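DUF3863 domain-containing protein (Parabacteroides distasonis, PDB 3LM3) is of unknown function but is probably a glycoside hydrolase or carbohydrate deacetylase. Local coordinates at residues Lys201-Gln204 against Asp208-Asp211; Val213-Trp218 against Gly323-Leu328. One frame throughout, in Å; residues are numbered along the deposited sequence.

Contact 1: residues Lys201-Gln204 against Asp208-Asp211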
# COMPACT_ATOMS: atom_id res chain seq x y z
N LYS A 201 4.33 13.26 2.98
CA LYS A 201 3.66 14.53 3.26
C LYS A 201 2.83 14.96 2.04
O LYS A 201 3.38 15.07 0.93
CB LYS A 201 4.71 15.63 3.54
CG LYS A 201 4.12 16.99 3.70
CD LYS A 201 5.14 18.07 4.14
CE LYS A 201 4.65 19.46 3.73
NZ LYS A 201 5.31 20.50 4.60
N PRO A 202 1.54 15.23 2.21
CA PRO A 202 0.84 15.88 1.10
C PRO A 202 1.44 17.25 0.70
O PRO A 202 1.78 18.05 1.56
CB PRO A 202 -0.59 16.06 1.64
CG PRO A 202 -0.73 14.97 2.71
CD PRO A 202 0.65 14.94 3.33
N ALA A 203 1.59 17.48 -0.60
CA ALA A 203 1.95 18.81 -1.09
C ALA A 203 0.98 19.83 -0.52
O ALA A 203 -0.24 19.65 -0.54
CB ALA A 203 1.94 18.82 -2.63
N GLN A 204 1.53 20.93 -0.01
CA GLN A 204 0.72 21.97 0.60
C GLN A 204 0.19 22.99 -0.41
O GLN A 204 -0.80 23.67 -0.15
CB GLN A 204 1.52 22.70 1.69
CG GLN A 204 1.95 21.75 2.84
CD GLN A 204 0.78 21.14 3.56
OE1 GLN A 204 0.03 21.84 4.25
NE2 GLN A 204 0.60 19.83 3.41
N ASP A 208 5.40 23.12 -3.84
CA ASP A 208 5.92 21.81 -3.48
C ASP A 208 5.16 20.65 -4.14
O ASP A 208 5.33 19.50 -3.76
CB ASP A 208 6.00 21.65 -1.94
CG ASP A 208 4.66 21.60 -1.28
OD1 ASP A 208 3.71 22.27 -1.74
OD2 ASP A 208 4.55 20.90 -0.24
N PHE A 209 4.39 20.95 -5.18
CA PHE A 209 3.48 19.95 -5.77
C PHE A 209 4.26 18.96 -6.63
O PHE A 209 5.14 19.35 -7.43
CB PHE A 209 2.41 20.65 -6.61
CG PHE A 209 1.25 19.76 -7.00
CD1 PHE A 209 0.26 19.44 -6.08
CD2 PHE A 209 1.16 19.25 -8.28
CE1 PHE A 209 -0.83 18.64 -6.44
CE2 PHE A 209 0.09 18.44 -8.65
CZ PHE A 209 -0.90 18.14 -7.74
N ILE A 210 3.94 17.68 -6.50
CA ILE A 210 4.39 16.66 -7.44
C ILE A 210 3.14 15.99 -8.04
O ILE A 210 2.28 15.49 -7.29
CB ILE A 210 5.22 15.57 -6.73
CG1 ILE A 210 6.49 16.16 -6.12
CG2 ILE A 210 5.56 14.42 -7.69
CD1 ILE A 210 7.21 15.19 -5.18
N ASP A 211 3.04 15.97 -9.36
CA ASP A 211 1.88 15.39 -10.06
C ASP A 211 2.06 13.87 -10.19
O ASP A 211 2.16 13.32 -11.28
CB ASP A 211 1.69 16.08 -11.42
CG ASP A 211 0.41 15.68 -12.12
OD1 ASP A 211 -0.49 15.09 -11.51
OD2 ASP A 211 0.30 15.96 -13.33
O HOH W 1 5.30 22.32 2.02
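Ala203 and Phe209 bring their CA atoms to 5.1 Å of each other where the chain, having turned a corner at Lys201, doubles back through a short connection, with no regular helix or strand in 208-211. The carboxylate of Asp208 does most of the polar work. With CG set between the backbone N and the carbonyl carbon (chi1 68°), it reaches back to the preceding segment, where OD2 receives the amide N of Gln204 at 3.0 Å on its syn lone pair. That bond is nearly straight, 169° at the hydrogen, whereas the one from Gln204 N to OD1 is weak and bent. OD1 has a second backbone partner in Gly205 N, and OD2 is hydrogen-bonded to Ser195 OG. OD2 also takes a hydrogen bond from a water at 2.8 Å, and this water accepts one from Lys201 NZ at 3.2 Å. Lysine and aspartate are thus coupled through water, while NZ forms its salt bridge with Glu197. The chain of Gln204, bent at chi2, folds its amide back on its own segment: NE2 lies 2.8 Å from Pro202 O, approaching from 39° above the carbonyl plane, and also bonds Lys365 O. The methyl of Ala203 packs against the Asp208 carbonyl, CB 3.6 Å from O, and makes the apolar contact with Phe209, CB 3.9 Å from CD1, oblique to the ring. Replacing Asp208 by an alanine is likely to leave the amides of Gln204 and Gly205 without the carboxylate that receives both, and Ser195 OG and the water without their partner. A short irregular loop closed by an aspartate carboxylate on backbone amides results, within the long connection from strand 194-195 to strand 213-216.

Contact 2: residues Val213-Trp218 against Gly323-Leu328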
# COMPACT_ATOMS: atom_id res chain seq x y z
N VAL A 213 0.35 10.44 -8.07
CA VAL A 213 -0.53 9.93 -7.02
C VAL A 213 0.23 8.86 -6.26
O VAL A 213 0.74 7.89 -6.82
CB VAL A 213 -1.79 9.29 -7.65
CG1 VAL A 213 -2.75 8.79 -6.54
CG2 VAL A 213 -2.50 10.27 -8.56
N ASN A 214 0.30 9.01 -4.94
CA ASN A 214 1.02 8.08 -4.09
C ASN A 214 0.02 7.09 -3.45
O ASN A 214 -0.86 7.50 -2.70
CB ASN A 214 1.83 8.81 -3.01
CG ASN A 214 2.86 7.93 -2.38
OD1 ASN A 214 2.92 6.75 -2.69
ND2 ASN A 214 3.71 8.48 -1.49
N LEU A 215 0.19 5.83 -3.77
CA LEU A 215 -0.67 4.73 -3.37
C LEU A 215 -0.04 3.78 -2.38
O LEU A 215 1.07 3.26 -2.57
CB LEU A 215 -1.08 3.87 -4.58
CG LEU A 215 -1.88 4.59 -5.66
CD1 LEU A 215 -2.28 3.60 -6.77
CD2 LEU A 215 -3.14 5.27 -5.07
N ASP A 216 -0.78 3.50 -1.31
CA ASP A 216 -0.55 2.35 -0.43
C ASP A 216 -0.50 1.03 -1.19
O ASP A 216 -1.07 0.91 -2.29
CB ASP A 216 -1.65 2.32 0.62
CG ASP A 216 -1.32 1.46 1.85
OD1 ASP A 216 -0.13 1.10 2.10
OD2 ASP A 216 -2.30 1.12 2.57
N GLY A 217 0.12 0.03 -0.58
CA GLY A 217 0.31 -1.30 -1.16
C GLY A 217 -0.57 -2.41 -0.60
O GLY A 217 -0.96 -3.31 -1.34
N TRP A 218 -0.81 -2.40 0.72
CA TRP A 218 -1.61 -3.39 1.42
C TRP A 218 -2.57 -2.73 2.40
O TRP A 218 -2.15 -2.12 3.38
CB TRP A 218 -0.76 -4.37 2.24
CG TRP A 218 0.28 -5.20 1.56
CD1 TRP A 218 0.16 -6.51 1.23
CD2 TRP A 218 1.59 -4.80 1.19
NE1 TRP A 218 1.33 -6.96 0.67
CE2 TRP A 218 2.23 -5.93 0.66
CE3 TRP A 218 2.30 -3.60 1.28
CZ2 TRP A 218 3.54 -5.89 0.17
CZ3 TRP A 218 3.61 -3.56 0.80
CH2 TRP A 218 4.20 -4.71 0.25
N GLY A 323 -2.12 1.27 -11.63
CA GLY A 323 -2.03 2.44 -12.48
C GLY A 323 -3.40 2.97 -12.90
O GLY A 323 -3.62 4.19 -12.93
N GLU A 324 -4.33 2.09 -13.25
CA GLU A 324 -5.68 2.52 -13.68
C GLU A 324 -6.37 3.24 -12.54
O GLU A 324 -7.02 4.28 -12.71
CB GLU A 324 -6.57 1.33 -14.05
CG GLU A 324 -6.45 0.77 -15.37
CD GLU A 324 -7.56 -0.28 -15.46
OE1 GLU A 324 -7.33 -1.39 -14.98
OE2 GLU A 324 -8.70 0.06 -15.84
N PHE A 325 -6.30 2.67 -11.34
CA PHE A 325 -6.95 3.26 -10.19
C PHE A 325 -6.35 4.63 -9.89
O PHE A 325 -7.07 5.59 -9.65
CB PHE A 325 -6.86 2.36 -8.95
CG PHE A 325 -7.40 3.04 -7.72
CD1 PHE A 325 -8.76 3.28 -7.57
CD2 PHE A 325 -6.52 3.53 -6.75
CE1 PHE A 325 -9.23 4.02 -6.48
CE2 PHE A 325 -6.96 4.25 -5.70
CZ PHE A 325 -8.33 4.48 -5.51
N GLY A 326 -5.02 4.72 -9.86
CA GLY A 326 -4.39 6.02 -9.60
C GLY A 326 -4.81 7.07 -10.60
O GLY A 326 -5.03 8.22 -10.24
N GLU A 327 -4.93 6.69 -11.87
CA GLU A 327 -5.37 7.66 -12.88
C GLU A 327 -6.84 7.99 -12.74
O GLU A 327 -7.21 9.14 -12.99
CB GLU A 327 -5.03 7.23 -14.30
CG GLU A 327 -3.53 7.27 -14.60
CD GLU A 327 -2.95 8.67 -14.63
OE1 GLU A 327 -3.68 9.69 -14.69
OE2 GLU A 327 -1.71 8.75 -14.58
N LEU A 328 -7.69 7.05 -12.29
CA LEU A 328 -9.07 7.42 -11.96
C LEU A 328 -9.12 8.46 -10.85
O LEU A 328 -9.89 9.42 -10.91
CB LEU A 328 -9.91 6.20 -11.55
CG LEU A 328 -10.35 5.28 -12.67
CD1 LEU A 328 -10.90 3.97 -12.10
CD2 LEU A 328 -11.38 6.00 -13.59
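Leu215 meets the Phe325 ring at its edge, with CD2 near the ring plane, 4.0 Å from CE2 and 4.2 Å from CD2. Trp281 stacks on the same ring, and Phe22 meets it with the planes at about 50°, so the buried ring packs among aromatic and aliphatic neighbours. Phe325 carries its CG anti to the backbone N (chi1 173°), which brings the ring from the flank of the helix toward the leucine. The other methyl of Leu215, CD1, lies 4.3 Å from Gly326 CA, where the helix presents bare backbone to the strand. Val213 meets the same bare backbone: its CG2 comes 3.7 Å from Gly326 O. A CB on this glycine would point toward Leu215 and Val213, close to both; its absence is consistent with the 9.0 Å approach of the axes of strand 213-216 and helix 323-328, their directions 129° apart. Val213 also touches Trp329 and Arg330 further along the helix, and Leu215 touches Phe322. With no hydrogen bond between the segments, the contact rests on van der Waals packing of buried aliphatic and aromatic groups and on helix backbone.

Overall arrangement
Contact 1 and contact 2 follow in series, the first ending at Asp211 and the second beginning at Val213, with centres 16 Å apart. Contact 1 lies about 19 Å from the centre of the chain, in the loop that feeds strand 213-216; contact 2, about 9 Å from it, packs that strand on helix 322-332. The strand is the edge strand of a parallel sheet with 168-172 and 146-148. Asp211 forms a salt bridge with Arg330 of the same helix, so both the loop and the strand are tied to it. The packing of a parallel-sheet strand on this helix is consistent with the β/α-barrel-like fold expected of the glycoside hydrolase/deacetylase clan.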